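Local coordinates for protein superoxide dismutase [Cu-Zn] (Bacteroidetes bacterium GWA2_30_7, PDB 7B4O) that probably dismutates superoxide to oxygen and hydrogen peroxide as a Cu-Zn superoxide dismutase, captured here with zinc in its metal sites, at residues Thr6-Tyr14 with Thr22-Ser30; Pro80-Leu90 with Leu103-Val111. All coordinates share one frame; numbering follows the deposited sequence. Where two conformers were deposited one is given.

Interaction 1. Residues Thr6-Tyr14 with Thr22-Ser30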
ATOM      1  N   THR A   6     -15.095   5.174   3.275  1.00 23.14           N
ATOM      2  CA  THR A   6     -14.258   4.862   2.087  1.00 21.74           C
ATOM      3  C   THR A   6     -15.160   4.327   0.966  1.00 21.79           C
ATOM      4  O   THR A   6     -15.907   3.353   1.220  1.00 23.10           O
ATOM      5  CB  THR A   6     -13.148   3.870   2.443  1.00 20.32           C
ATOM      6  OG1 THR A   6     -12.377   4.447   3.494  1.00 21.94           O
ATOM      7  CG2 THR A   6     -12.284   3.512   1.255  1.00 19.67           C
ATOM      8  N   GLN A   7     -15.114   4.963  -0.209  1.00 22.83           N
ATOM      9  CA  GLN A   7     -15.897   4.598  -1.416  1.00 24.04           C
ATOM     10  C   GLN A   7     -14.970   4.028  -2.488  1.00 20.47           C
ATOM     11  O   GLN A   7     -15.475   3.462  -3.468  1.00 19.14           O
ATOM     12  CB  GLN A   7     -16.586   5.827  -2.016  1.00 28.82           C
ATOM     13  CG  GLN A   7     -17.583   6.504  -1.093  1.00 32.85           C
ATOM     14  CD  GLN A   7     -18.690   5.567  -0.676  1.00 37.03           C
ATOM     15  OE1 GLN A   7     -18.856   5.276   0.508  1.00 46.59           O
ATOM     16  NE2 GLN A   7     -19.438   5.069  -1.650  1.00 39.57           N
ATOM     17  N   LYS A   8     -13.660   4.216  -2.336  1.00 18.23           N
ATOM     18  CA  LYS A   8     -12.680   3.876  -3.387  1.00 15.94           C
ATOM     19  C   LYS A   8     -11.390   3.398  -2.730  1.00 14.71           C
ATOM     20  O   LYS A   8     -10.948   3.997  -1.735  1.00 16.71           O
ATOM     21  CB  LYS A   8     -12.413   5.088  -4.283  1.00 19.02           C
ATOM     22  CG  LYS A   8     -11.428   4.848  -5.412  1.00 20.30           C
ATOM     23  CD  LYS A   8     -11.343   6.018  -6.357  1.00 25.80           C
ATOM     24  CE  LYS A   8     -10.160   5.913  -7.294  1.00 28.73           C
ATOM     25  NZ  LYS A   8     -10.025   7.119  -8.142  1.00 33.98           N
ATOM     26  N   ALA A   9     -10.804   2.347  -3.289  1.00 13.55           N
ATOM     27  CA  ALA A   9      -9.470   1.870  -2.887  1.00 11.61           C
ATOM     28  C   ALA A   9      -8.611   1.793  -4.137  1.00 10.88           C
ATOM     29  O   ALA A   9      -9.145   1.570  -5.232  1.00 11.24           O
ATOM     30  CB  ALA A   9      -9.544   0.542  -2.181  1.00 12.62           C
ATOM     31  N   VAL A  10      -7.320   2.009  -3.950  1.00 10.79           N
ATOM     32  CA  VAL A  10      -6.357   2.066  -5.072  1.00 10.94           C
ATOM     33  C   VAL A  10      -5.169   1.191  -4.703  1.00 10.72           C
ATOM     34  O   VAL A  10      -4.692   1.264  -3.571  1.00 11.53           O
ATOM     35  CB  VAL A  10      -5.934   3.514  -5.369  1.00 11.86           C
ATOM     36  CG1 VAL A  10      -4.932   3.545  -6.516  1.00 12.01           C
ATOM     37  CG2 VAL A  10      -7.128   4.401  -5.677  1.00 12.81           C
ATOM     38  N   CYS A  11      -4.667   0.449  -5.679  1.00 10.52           N
ATOM     39  CA  CYS A  11      -3.482  -0.410  -5.500  1.00 10.82           C
ATOM     40  C   CYS A  11      -2.575  -0.250  -6.707  1.00 10.32           C
ATOM     41  O   CYS A  11      -2.997  -0.577  -7.836  1.00 11.78           O
ATOM     42  CB  CYS A  11      -3.884  -1.866  -5.355  1.00 11.83           C
ATOM     43  SG  CYS A  11      -2.462  -2.929  -5.066  1.00 13.81           S
ATOM     44  N   VAL A  12      -1.382   0.268  -6.463  1.00  9.96           N
ATOM     45  CA  VAL A  12      -0.330   0.320  -7.508  1.00 10.32           C
ATOM     46  C   VAL A  12       0.537  -0.914  -7.309  1.00 10.52           C
ATOM     47  O   VAL A  12       1.026  -1.140  -6.184  1.00 12.35           O
ATOM     48  CB  VAL A  12       0.486   1.614  -7.438  1.00 10.36           C
ATOM     49  CG1 VAL A  12       1.558   1.623  -8.515  1.00 11.30           C
ATOM     50  CG2 VAL A  12      -0.410   2.836  -7.536  1.00 11.81           C
ATOM     51  N   ILE A  13       0.678  -1.717  -8.355  1.00 11.43           N
ATOM     52  CA  ILE A  13       1.504  -2.946  -8.206  1.00 12.46           C
ATOM     53  C   ILE A  13       2.866  -2.722  -8.840  1.00 12.11           C
ATOM     54  O   ILE A  13       3.002  -1.983  -9.852  1.00 12.96           O
ATOM     55  CB  ILE A  13       0.813  -4.227  -8.681  1.00 16.03           C
ATOM     56  CG1 ILE A  13       0.602  -4.228 -10.188  1.00 17.70           C
ATOM     57  CG2 ILE A  13      -0.473  -4.472  -7.901  1.00 18.45           C
ATOM     58  CD1 ILE A  13       0.157  -5.576 -10.697  1.00 20.15           C
ATOM     59  N   TYR A  14       3.843  -3.321  -8.181  1.00 11.18           N
ATOM     60  CA  TYR A  14       5.267  -3.254  -8.559  1.00 11.70           C
ATOM     61  C   TYR A  14       5.758  -4.675  -8.719  1.00 11.73           C
ATOM     62  O   TYR A  14       5.298  -5.599  -8.052  1.00 12.37           O
ATOM     63  CB  TYR A  14       6.037  -2.477  -7.503  1.00 14.23           C
ATOM     64  CG  TYR A  14       5.628  -1.035  -7.455  1.00 18.19           C
ATOM     65  CD1 TYR A  14       6.191  -0.112  -8.319  1.00 21.84           C
ATOM     66  CD2 TYR A  14       4.645  -0.607  -6.580  1.00 18.77           C
ATOM     67  CE1 TYR A  14       5.810   1.217  -8.290  1.00 25.12           C
ATOM     68  CE2 TYR A  14       4.252   0.715  -6.540  1.00 23.25           C
ATOM     69  CZ  TYR A  14       4.836   1.628  -7.397  1.00 25.42           C
ATOM     70  OH  TYR A  14       4.442   2.931  -7.350  1.00 39.01           O
ATOM     71  N   THR A  22       3.780  -4.190 -13.927  1.00 11.85           N
ATOM     72  CA  THR A  22       3.369  -2.928 -13.280  1.00 12.73           C
ATOM     73  C   THR A  22       1.881  -2.698 -13.540  1.00 12.33           C
ATOM     74  O   THR A  22       1.310  -3.356 -14.427  1.00 14.42           O
ATOM     75  CB  THR A  22       4.164  -1.731 -13.811  1.00 14.88           C
ATOM     76  OG1 THR A  22       3.877  -1.577 -15.207  1.00 17.11           O
ATOM     77  CG2 THR A  22       5.652  -1.887 -13.607  1.00 17.06           C
ATOM     78  N   GLY A  23       1.267  -1.782 -12.801  1.00 12.11           N
ATOM     79  CA  GLY A  23      -0.091  -1.356 -13.145  1.00 12.78           C
ATOM     80  C   GLY A  23      -0.835  -0.807 -11.962  1.00 11.50           C
ATOM     81  O   GLY A  23      -0.245  -0.656 -10.864  1.00 12.46           O
ATOM     82  N   VAL A  24      -2.097  -0.517 -12.205  1.00 10.03           N
ATOM     83  CA  VAL A  24      -2.990   0.113 -11.202  1.00 11.45           C
ATOM     84  C   VAL A  24      -4.289  -0.680 -11.163  1.00 11.02           C
ATOM     85  O   VAL A  24      -4.843  -1.020 -12.235  1.00 12.23           O
ATOM     86  CB  VAL A  24      -3.238   1.603 -11.507  1.00 12.23           C
ATOM     87  CG1 VAL A  24      -4.136   2.240 -10.459  1.00 14.45           C
ATOM     88  CG2 VAL A  24      -1.937   2.378 -11.649  1.00 14.63           C
ATOM     89  N   ILE A  25      -4.747  -0.930  -9.946  1.00 12.07           N
ATOM     90  CA  ILE A  25      -6.050  -1.584  -9.676  1.00 11.95           C
ATOM     91  C   ILE A  25      -6.874  -0.619  -8.829  1.00 11.34           C
ATOM     92  O   ILE A  25      -6.340  -0.094  -7.851  1.00 11.88           O
ATOM     93  CB  ILE A  25      -5.848  -2.939  -8.978  1.00 11.84           C
ATOM     94  CG1 ILE A  25      -4.901  -3.838  -9.774  1.00 13.64           C
ATOM     95  CG2 ILE A  25      -7.194  -3.604  -8.727  1.00 13.28           C
ATOM     96  CD1 ILE A  25      -4.048  -4.700  -8.914  1.00 18.70           C
ATOM     97  N   THR A  26      -8.113  -0.384  -9.225  1.00 12.67           N
ATOM     98  CA  THR A  26      -9.055   0.428  -8.428  1.00 13.06           C
ATOM     99  C   THR A  26     -10.246  -0.434  -8.034  1.00 12.99           C
ATOM    100  O   THR A  26     -10.652  -1.331  -8.794  1.00 14.37           O
ATOM    101  CB  THR A  26      -9.486   1.697  -9.159  1.00 13.86           C
ATOM    102  OG1 THR A  26     -10.278   1.316 -10.279  1.00 16.91           O
ATOM    103  CG2 THR A  26      -8.302   2.541  -9.566  1.00 15.42           C
ATOM    104  N   PHE A  27     -10.777  -0.116  -6.865  1.00 12.48           N
ATOM    105  CA  PHE A  27     -11.976  -0.745  -6.282  1.00 13.03           C
ATOM    106  C   PHE A  27     -12.941   0.394  -5.990  1.00 12.34           C
ATOM    107  O   PHE A  27     -12.574   1.261  -5.196  1.00 14.36           O
ATOM    108  CB  PHE A  27     -11.607  -1.507  -5.009  1.00 13.49           C
ATOM    109  CG  PHE A  27     -10.516  -2.532  -5.172  1.00 13.65           C
ATOM    110  CD1 PHE A  27      -9.180  -2.185  -5.054  1.00 14.13           C
ATOM    111  CD2 PHE A  27     -10.833  -3.862  -5.395  1.00 15.66           C
ATOM    112  CE1 PHE A  27      -8.189  -3.141  -5.204  1.00 15.10           C
ATOM    113  CE2 PHE A  27      -9.841  -4.821  -5.507  1.00 17.07           C
ATOM    114  CZ  PHE A  27      -8.520  -4.465  -5.405  1.00 16.12           C
ATOM    115  N   THR A  28     -14.124   0.386  -6.597  1.00 13.23           N
ATOM    116  CA  THR A  28     -15.102   1.489  -6.430  1.00 14.25           C
ATOM    117  C   THR A  28     -16.436   0.889  -5.979  1.00 14.99           C
ATOM    118  O   THR A  28     -16.919  -0.037  -6.651  1.00 15.32           O
ATOM    119  CB  THR A  28     -15.205   2.313  -7.717  1.00 17.19           C
ATOM    120  OG1 THR A  28     -13.881   2.720  -8.078  1.00 19.60           O
ATOM    121  CG2 THR A  28     -16.091   3.526  -7.550  1.00 20.07           C
ATOM    122  N   LYS A  29     -16.991   1.403  -4.882  1.00 18.26           N
ATOM    123  CA  LYS A  29     -18.335   0.990  -4.421  1.00 22.27           C
ATOM    124  C   LYS A  29     -19.310   1.289  -5.558  1.00 23.55           C
ATOM    125  O   LYS A  29     -19.242   2.393  -6.105  1.00 28.50           O
ATOM    126  CB  LYS A  29     -18.717   1.699  -3.119  1.00 26.32           C
ATOM    127  CG  LYS A  29     -19.894   1.080  -2.377  1.00 32.48           C
ATOM    128  CD  LYS A  29     -19.572  -0.251  -1.723  1.00 35.40           C
ATOM    129  CE  LYS A  29     -20.801  -1.013  -1.270  1.00 41.05           C
ATOM    130  NZ  LYS A  29     -21.550  -1.591  -2.414  1.00 43.63           N
ATOM    131  N   SER A  30     -20.144   0.310  -5.918  1.00 26.84           N
ATOM    132  CA  SER A  30     -21.271   0.449  -6.877  1.00 30.54           C
ATOM    133  C   SER A  30     -22.553  -0.009  -6.183  1.00 35.62           C
ATOM    134  O   SER A  30     -22.460  -0.571  -5.072  1.00 32.72           O
ATOM    135  CB  SER A  30     -21.016  -0.322  -8.146  1.00 35.16           C
ATOM    136  OG  SER A  30     -21.032  -1.718  -7.895  1.00 40.81           O
TER
HETATM  137  O   HOH W   1       3.396   0.320 -11.167  1.00 21.07           O
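Ile-13 carries CG1 between its own backbone N and carbonyl carbon (chi1 67°), which lays this branch along the backbone of Gly-23 and places CG2 against Ile-25, where Ile-13 CG2 meets Ile-25 CD1 at 3.7 Å. On Ile-25 that tip is delivered by a CG1 set anti to the carbonyl carbon (chi1 -54°). The same first torsion in Phe-27 swings its ring alongside strand 8-14, where CD1 lies 4.0 Å from Ala-9 CB and the ring edge faces Ala-9 O and Cys-11 CB. Ala-9, Cys-11, Ile-13, Ile-25 and Phe-27 thus form one continuous apolar patch.

The opposite face of the two strands carries Lys-8, Val-10, Val-12, Val-24, Thr-26 and Thr-28. Here the touch is lighter, as between Val-10 CG1 and Val-24 CG1 at 4.2 Å.

Both faces are fixed by the antiparallel ladder. Ala-9 with Phe-27 and Cys-11 with Ile-25 are hydrogen-bonded pairs in both directions, and beyond them Lys-29 N reaches Gln-7 O at 2.9 Å in an almost straight bond. At the other end Ile-13 N binds Gly-23 O at 2.9 Å, but the return bond from Gly-23 N to Ile-13 O is weak at 3.4 Å; a water bridges the same two atoms, donating to Ile-13 O and weakly accepting from Gly-23 N. Gly-23 has backbone angles at which a CB would collide with the preceding carbonyl oxygen.

The hairpin of strands 8-15 and 22-30 lies between strand 143-151, bonded to Lys-8, Val-10 and Tyr-14, and strand 33-41, bonded to Thr-22 and Val-24. Met-123 and Val-125 of strand 122-126 pack on its apolar patch, while Tyr-14 stacks on Tyr-14 of the second subunit.

Interaction 2. Residues Pro80-Leu90 with Leu103-Val111. With ZN (zinc ion), chain F; ZN (zinc ion), chain G.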
ATOM      1  N   PRO A  80     -14.185 -16.237  -8.272  1.00 15.71           N
ATOM      2  CA  PRO A  80     -14.942 -15.081  -7.797  1.00 15.73           C
ATOM      3  C   PRO A  80     -16.454 -15.338  -7.668  1.00 16.48           C
ATOM      4  O   PRO A  80     -17.064 -14.833  -6.729  1.00 16.80           O
ATOM      5  CB  PRO A  80     -14.668 -14.000  -8.860  1.00 18.50           C
ATOM      6  CG  PRO A  80     -13.381 -14.406  -9.512  1.00 18.66           C
ATOM      7  CD  PRO A  80     -13.250 -15.900  -9.351  1.00 16.72           C
ATOM      8  N   MET A  81     -17.022 -16.125  -8.593  0.50 17.49           N
ATOM      9  CA  MET A  81     -18.478 -16.415  -8.702  0.50 19.06           C
ATOM     10  C   MET A  81     -18.894 -17.507  -7.706  0.50 18.58           C
ATOM     11  O   MET A  81     -20.113 -17.720  -7.564  0.50 21.16           O
ATOM     12  CB  MET A  81     -18.840 -16.891 -10.116  0.50 22.40           C
ATOM     13  CG  MET A  81     -18.475 -18.355 -10.360  0.50 26.55           C
ATOM     14  SD  MET A  81     -19.127 -19.082 -11.890  0.50 34.84           S
ATOM     15  CE  MET A  81     -20.507 -20.025 -11.242  0.50 32.68           C
ATOM     16  N   ASP A  82     -17.940 -18.192  -7.068  1.00 17.09           N
ATOM     17  CA  ASP A  82     -18.238 -19.324  -6.145  1.00 15.96           C
ATOM     18  C   ASP A  82     -18.628 -18.770  -4.772  1.00 16.54           C
ATOM     19  O   ASP A  82     -18.075 -17.740  -4.353  1.00 17.55           O
ATOM     20  CB  ASP A  82     -17.046 -20.268  -5.995  1.00 17.16           C
ATOM     21  CG  ASP A  82     -16.695 -21.042  -7.252  1.00 18.98           C
ATOM     22  OD1 ASP A  82     -17.561 -21.138  -8.155  1.00 20.31           O
ATOM     23  OD2 ASP A  82     -15.552 -21.548  -7.301  1.00 19.33           O
ATOM     24  N   MET A  83     -19.548 -19.444  -4.091  1.00 18.01           N
ATOM     25  CA  MET A  83     -19.848 -19.167  -2.665  1.00 18.02           C
ATOM     26  C   MET A  83     -18.677 -19.669  -1.820  1.00 17.37           C
ATOM     27  O   MET A  83     -18.305 -19.003  -0.855  1.00 18.05           O
ATOM     28  CB  MET A  83     -21.142 -19.874  -2.259  1.00 20.07           C
ATOM     29  CG  MET A  83     -22.345 -19.365  -3.013  1.00 22.51           C
ATOM     30  SD  MET A  83     -22.575 -17.604  -2.720  1.00 25.15           S
ATOM     31  CE  MET A  83     -21.963 -16.911  -4.250  1.00 25.82           C
ATOM     32  N   SER A  84     -18.098 -20.810  -2.201  1.00 17.42           N
ATOM     33  CA  SER A  84     -16.908 -21.394  -1.541  0.50 16.93           C
ATOM     34  C   SER A  84     -15.652 -20.732  -2.120  1.00 16.37           C
ATOM     35  O   SER A  84     -15.061 -21.290  -3.070  1.00 15.73           O
ATOM     36  CB  SER A  84     -16.898 -22.889  -1.689  0.50 18.12           C
ATOM     37  OG  SER A  84     -15.819 -23.440  -0.972  0.50 19.84           O
ATOM     38  N   ARG A  85     -15.298 -19.564  -1.587  1.00 15.27           N
ATOM     39  CA  ARG A  85     -14.117 -18.787  -2.024  1.00 13.80           C
ATOM     40  C   ARG A  85     -13.536 -18.021  -0.839  1.00 14.06           C
ATOM     41  O   ARG A  85     -14.249 -17.751   0.136  1.00 15.01           O
ATOM     42  CB  ARG A  85     -14.468 -17.826  -3.162  1.00 13.63           C
ATOM     43  CG  ARG A  85     -15.445 -16.728  -2.772  1.00 14.80           C
ATOM     44  CD  ARG A  85     -15.543 -15.646  -3.831  1.00 14.65           C
ATOM     45  NE  ARG A  85     -14.655 -14.511  -3.553  1.00 13.99           N
ATOM     46  CZ  ARG A  85     -14.795 -13.303  -4.073  1.00 13.78           C
ATOM     47  NH1 ARG A  85     -15.764 -13.056  -4.939  1.00 16.17           N
ATOM     48  NH2 ARG A  85     -13.975 -12.337  -3.713  1.00 14.53           N
ATOM     49  N   HIS A  86     -12.264 -17.668  -0.960  1.00 13.26           N
ATOM     50  CA  HIS A  86     -11.595 -16.674  -0.099  1.00 12.38           C
ATOM     51  C   HIS A  86     -12.086 -15.289  -0.520  1.00 12.25           C
ATOM     52  O   HIS A  86     -12.376 -15.101  -1.715  1.00 12.62           O
ATOM     53  CB  HIS A  86     -10.074 -16.758  -0.291  1.00 12.54           C
ATOM     54  CG  HIS A  86      -9.495 -18.090   0.025  1.00 12.88           C
ATOM     55  ND1 HIS A  86      -8.433 -18.623  -0.661  1.00 13.12           N
ATOM     56  CD2 HIS A  86      -9.834 -19.003   0.960  1.00 13.22           C
ATOM     57  CE1 HIS A  86      -8.129 -19.791  -0.129  1.00 13.89           C
ATOM     58  NE2 HIS A  86      -8.971 -20.046   0.848  1.00 13.51           N
ATOM     59  N   ILE A  87     -12.179 -14.355   0.418  1.00 13.05           N
ATOM     60  CA  ILE A  87     -12.451 -12.937   0.059  1.00 12.97           C
ATOM     61  C   ILE A  87     -11.450 -12.528  -1.033  1.00 12.89           C
ATOM     62  O   ILE A  87     -11.850 -11.847  -1.989  1.00 13.27           O
ATOM     63  CB  ILE A  87     -12.387 -12.011   1.280  1.00 14.49           C
ATOM     64  CG1 ILE A  87     -13.456 -12.342   2.324  1.00 16.34           C
ATOM     65  CG2 ILE A  87     -12.483 -10.561   0.833  1.00 14.85           C
ATOM     66  CD1 ILE A  87     -14.876 -12.357   1.802  1.00 17.89           C
ATOM     67  N   GLY A  88     -10.204 -12.980  -0.925  1.00 12.49           N
ATOM     68  CA  GLY A  88      -9.143 -12.549  -1.859  1.00 12.84           C
ATOM     69  C   GLY A  88      -9.183 -13.224  -3.222  1.00 12.49           C
ATOM     70  O   GLY A  88      -8.266 -12.958  -4.030  1.00 13.92           O
ATOM     71  N   ASP A  89     -10.141 -14.106  -3.506  1.00 12.05           N
ATOM     72  CA  ASP A  89     -10.155 -14.892  -4.765  1.00 12.04           C
ATOM     73  C   ASP A  89     -10.782 -14.087  -5.898  1.00 13.21           C
ATOM     74  O   ASP A  89     -11.984 -14.218  -6.148  1.00 14.97           O
ATOM     75  CB  ASP A  89     -10.847 -16.240  -4.558  1.00 12.62           C
ATOM     76  CG  ASP A  89     -10.039 -17.177  -3.687  1.00 12.52           C
ATOM     77  OD1 ASP A  89      -8.821 -16.894  -3.457  1.00 13.62           O
ATOM     78  OD2 ASP A  89     -10.627 -18.189  -3.238  1.00 13.25           O
ATOM     79  N   LEU A  90      -9.969 -13.261  -6.574  1.00 12.02           N
ATOM     80  CA  LEU A  90     -10.450 -12.395  -7.675  1.00 11.70           C
ATOM     81  C   LEU A  90     -10.151 -13.051  -9.034  1.00 12.61           C
ATOM     82  O   LEU A  90     -10.308 -12.369 -10.039  1.00 14.28           O
ATOM     83  CB  LEU A  90      -9.812 -11.006  -7.576  1.00 13.22           C
ATOM     84  CG  LEU A  90      -9.827 -10.333  -6.203  1.00 14.91           C
ATOM     85  CD1 LEU A  90      -9.434  -8.873  -6.337  1.00 15.58           C
ATOM     86  CD2 LEU A  90     -11.174 -10.432  -5.493  1.00 15.90           C
ATOM     87  N   LEU A 103      -8.864  -5.909 -16.692  1.00 13.20           N
ATOM     88  CA  LEU A 103      -9.950  -6.687 -16.048  1.00 13.62           C
ATOM     89  C   LEU A 103     -10.933  -5.708 -15.427  1.00 13.03           C
ATOM     90  O   LEU A 103     -10.495  -4.718 -14.830  1.00 13.74           O
ATOM     91  CB  LEU A 103      -9.362  -7.623 -14.990  1.00 14.56           C
ATOM     92  CG  LEU A 103     -10.378  -8.398 -14.150  1.00 17.16           C
ATOM     93  CD1 LEU A 103     -11.219  -9.323 -15.016  1.00 19.36           C
ATOM     94  CD2 LEU A 103      -9.688  -9.167 -13.046  1.00 18.22           C
ATOM     95  N   GLU A 104     -12.218  -5.981 -15.617  1.00 13.61           N
ATOM     96  CA  GLU A 104     -13.325  -5.245 -14.974  1.00 14.43           C
ATOM     97  C   GLU A 104     -14.382  -6.267 -14.577  1.00 13.99           C
ATOM     98  O   GLU A 104     -14.825  -7.022 -15.439  1.00 16.23           O
ATOM     99  CB  GLU A 104     -13.862  -4.226 -15.974  1.00 20.60           C
ATOM    100  CG  GLU A 104     -14.849  -3.242 -15.441  1.00 24.38           C
ATOM    101  CD  GLU A 104     -15.260  -2.283 -16.548  1.00 31.97           C
ATOM    102  OE1 GLU A 104     -16.428  -1.876 -16.512  1.00 38.42           O
ATOM    103  OE2 GLU A 104     -14.414  -1.976 -17.466  1.00 25.74           O
ATOM    104  N   TYR A 105     -14.774  -6.283 -13.313  1.00 13.81           N
ATOM    105  CA  TYR A 105     -15.925  -7.112 -12.879  1.00 15.13           C
ATOM    106  C   TYR A 105     -16.438  -6.543 -11.559  1.00 14.74           C
ATOM    107  O   TYR A 105     -15.740  -5.744 -10.903  1.00 15.68           O
ATOM    108  CB  TYR A 105     -15.559  -8.598 -12.794  1.00 16.18           C
ATOM    109  CG  TYR A 105     -14.911  -9.008 -11.502  1.00 17.76           C
ATOM    110  CD1 TYR A 105     -13.573  -8.765 -11.258  1.00 19.68           C
ATOM    111  CD2 TYR A 105     -15.654  -9.614 -10.501  1.00 16.99           C
ATOM    112  CE1 TYR A 105     -12.986  -9.123 -10.057  1.00 20.56           C
ATOM    113  CE2 TYR A 105     -15.080  -9.988  -9.299  1.00 17.23           C
ATOM    114  CZ  TYR A 105     -13.740  -9.743  -9.077  1.00 19.59           C
ATOM    115  OH  TYR A 105     -13.152 -10.090  -7.903  1.00 20.20           O
ATOM    116  N   ILE A 106     -17.646  -6.961 -11.204  1.00 14.85           N
ATOM    117  CA  ILE A 106     -18.332  -6.556  -9.953  1.00 15.31           C
ATOM    118  C   ILE A 106     -18.179  -7.690  -8.941  1.00 14.59           C
ATOM    119  O   ILE A 106     -18.696  -8.808  -9.191  1.00 16.92           O
ATOM    120  CB  ILE A 106     -19.812  -6.239 -10.224  1.00 19.41           C
ATOM    121  CG1 ILE A 106     -19.983  -5.163 -11.298  1.00 22.78           C
ATOM    122  CG2 ILE A 106     -20.498  -5.874  -8.924  1.00 20.96           C
ATOM    123  CD1 ILE A 106     -19.272  -3.864 -10.996  1.00 26.69           C
ATOM    124  N   ASP A 107     -17.508  -7.394  -7.840  1.00 14.59           N
ATOM    125  CA  ASP A 107     -17.301  -8.334  -6.720  1.00 14.60           C
ATOM    126  C   ASP A 107     -18.322  -8.008  -5.631  1.00 15.36           C
ATOM    127  O   ASP A 107     -18.454  -6.849  -5.256  1.00 16.19           O
ATOM    128  CB  ASP A 107     -15.859  -8.261  -6.226  1.00 15.17           C
ATOM    129  CG  ASP A 107     -15.529  -9.418  -5.312  1.00 17.33           C
ATOM    130  OD1 ASP A 107     -16.018  -9.418  -4.169  1.00 15.57           O
ATOM    131  OD2 ASP A 107     -14.797 -10.295  -5.745  1.00 18.41           O
ATOM    132  N   LYS A 108     -19.035  -9.025  -5.146  1.00 14.92           N
ATOM    133  CA  LYS A 108     -20.130  -8.856  -4.157  1.00 15.71           C
ATOM    134  C   LYS A 108     -19.637  -9.177  -2.742  1.00 16.02           C
ATOM    135  O   LYS A 108     -20.454  -9.106  -1.818  1.00 19.22           O
ATOM    136  CB  LYS A 108     -21.309  -9.738  -4.567  1.00 20.37           C
ATOM    137  CG  LYS A 108     -21.961  -9.316  -5.875  1.00 25.41           C
ATOM    138  CD  LYS A 108     -23.367  -9.850  -6.058  1.00 30.05           C
ATOM    139  CE  LYS A 108     -24.155  -9.087  -7.101  1.00 34.85           C
ATOM    140  NZ  LYS A 108     -24.801  -7.877  -6.534  1.00 38.37           N
ATOM    141  N   MET A 109     -18.357  -9.498  -2.562  1.00 15.77           N
ATOM    142  CA  MET A 109     -17.808  -9.940  -1.254  1.00 17.87           C
ATOM    143  C   MET A 109     -16.836  -8.909  -0.664  1.00 16.82           C
ATOM    144  O   MET A 109     -16.783  -8.788   0.565  1.00 19.81           O
ATOM    145  CB  MET A 109     -17.097 -11.289  -1.396  1.00 20.30           C
ATOM    146  CG  MET A 109     -18.029 -12.403  -1.806  1.00 21.15           C
ATOM    147  SD  MET A 109     -17.415 -13.990  -1.254  1.00 23.39           S
ATOM    148  CE  MET A 109     -18.785 -15.073  -1.681  1.00 25.43           C
ATOM    149  N   ILE A 110     -16.065  -8.201  -1.490  1.00 17.71           N
ATOM    150  CA  ILE A 110     -15.010  -7.297  -0.950  1.00 19.80           C
ATOM    151  C   ILE A 110     -15.666  -6.015  -0.404  1.00 17.61           C
ATOM    152  O   ILE A 110     -16.623  -5.494  -1.019  1.00 20.71           O
ATOM    153  CB  ILE A 110     -13.889  -7.052  -1.981  1.00 23.06           C
ATOM    154  CG1 ILE A 110     -14.370  -6.353  -3.249  1.00 23.75           C
ATOM    155  CG2 ILE A 110     -13.181  -8.363  -2.307  1.00 23.50           C
ATOM    156  CD1 ILE A 110     -13.317  -6.354  -4.343  1.00 23.44           C
ATOM    157  N   VAL A 111     -15.184  -5.552   0.749  1.00 16.73           N
ATOM    158  CA  VAL A 111     -15.660  -4.303   1.418  1.00 18.09           C
ATOM    159  C   VAL A 111     -14.448  -3.493   1.885  1.00 17.07           C
ATOM    160  O   VAL A 111     -13.319  -4.026   1.834  1.00 15.34           O
ATOM    161  CB  VAL A 111     -16.616  -4.612   2.585  1.00 20.89           C
ATOM    162  CG1 VAL A 111     -17.875  -5.325   2.108  1.00 24.85           C
ATOM    163  CG2 VAL A 111     -15.936  -5.425   3.668  1.00 19.15           C
TER
HETATM  164 ZN    ZN F 202      -7.840 -18.280  -2.559  1.00 13.24          ZN
HETATM  165 ZN    ZN G 203     -13.201  -2.625 -19.214  0.50 24.74          ZN
HETATM  166  O   HOH W   2     -18.531 -11.721  -6.168  1.00 20.51           O
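Arg-85 runs from segment 80-90 into the carboxylate of Asp-107, and its side chain is in contact along most of its length. CB leaves the backbone toward segment 103-111. CG and CD then slide past Met-109 in the opposite direction, Arg-85 CD lying 3.6 Å from Met-109 SD, and a bend at chi3 (-95°) turns the guanidinium to Asp-107. Arg-85 NE gives a nearly straight 3.0 Å hydrogen bond to His-86 O, which takes Asp-89 N on its other face. The guanidinium is sandwiched between Asp-89 O, over its centre, and Met-109 SD, displaced toward the rim of the opposite face. Arg-85 NH1 binds Pro-80 O on a lone pair at 2.8 Å, and NH2 binds Ile-87 O. Both end nitrogens also converge on Asp-107 OD2: NH2 on its syn lone pair, NH1 from above the carboxylate plane, the two flat groups standing 84° apart.

Tyr-105 OH gives Asp-107 OD2 a third bond on the anti lone pair, at 2.7 Å, and itself rests on Leu-90 CD2. OD1 accepts Met-109 N and Ile-110 N, forming an Asx turn at the end of strand 103-107.

A methionine in place of Arg-85 would probably leave the buried Asp-107 charge without its mate and cost the carbonyls of Pro-80, His-86 and Ile-87 their guanidinium donors, His-86 O keeping Asp-89 N.

His-86 ND1 and Asp-89 OD1 bind a zinc ion with His-69 and His-77. Arg-85, held by five hydrogen bonds, grips the main-chain O of the zinc ligand His-86, consistent with a second-shell role at this site.

In the fold
Interactions 1 and 2 come in series along the chain, the hairpin of 6-14 and 22-30 closing before 80-90 and 103-111 meet, with centres about 15 Å apart. Both reach the same antiparallel sheet, whose strands curl into the Greek-key beta-barrel of the Cu-Zn superoxide dismutase family. Strand 33-41 lies between strands 22-30 and 101-107, while strand 89-95 is at the other outer edge of the sheet. The two contacts also touch directly: Phe-27 CD2 packs on Ile-110 CD1 at 3.7 Å. One apolar interior therefore connects the hairpin, which reaches the second subunit through Tyr-14, with the zinc-binding loop tied down by interaction 2.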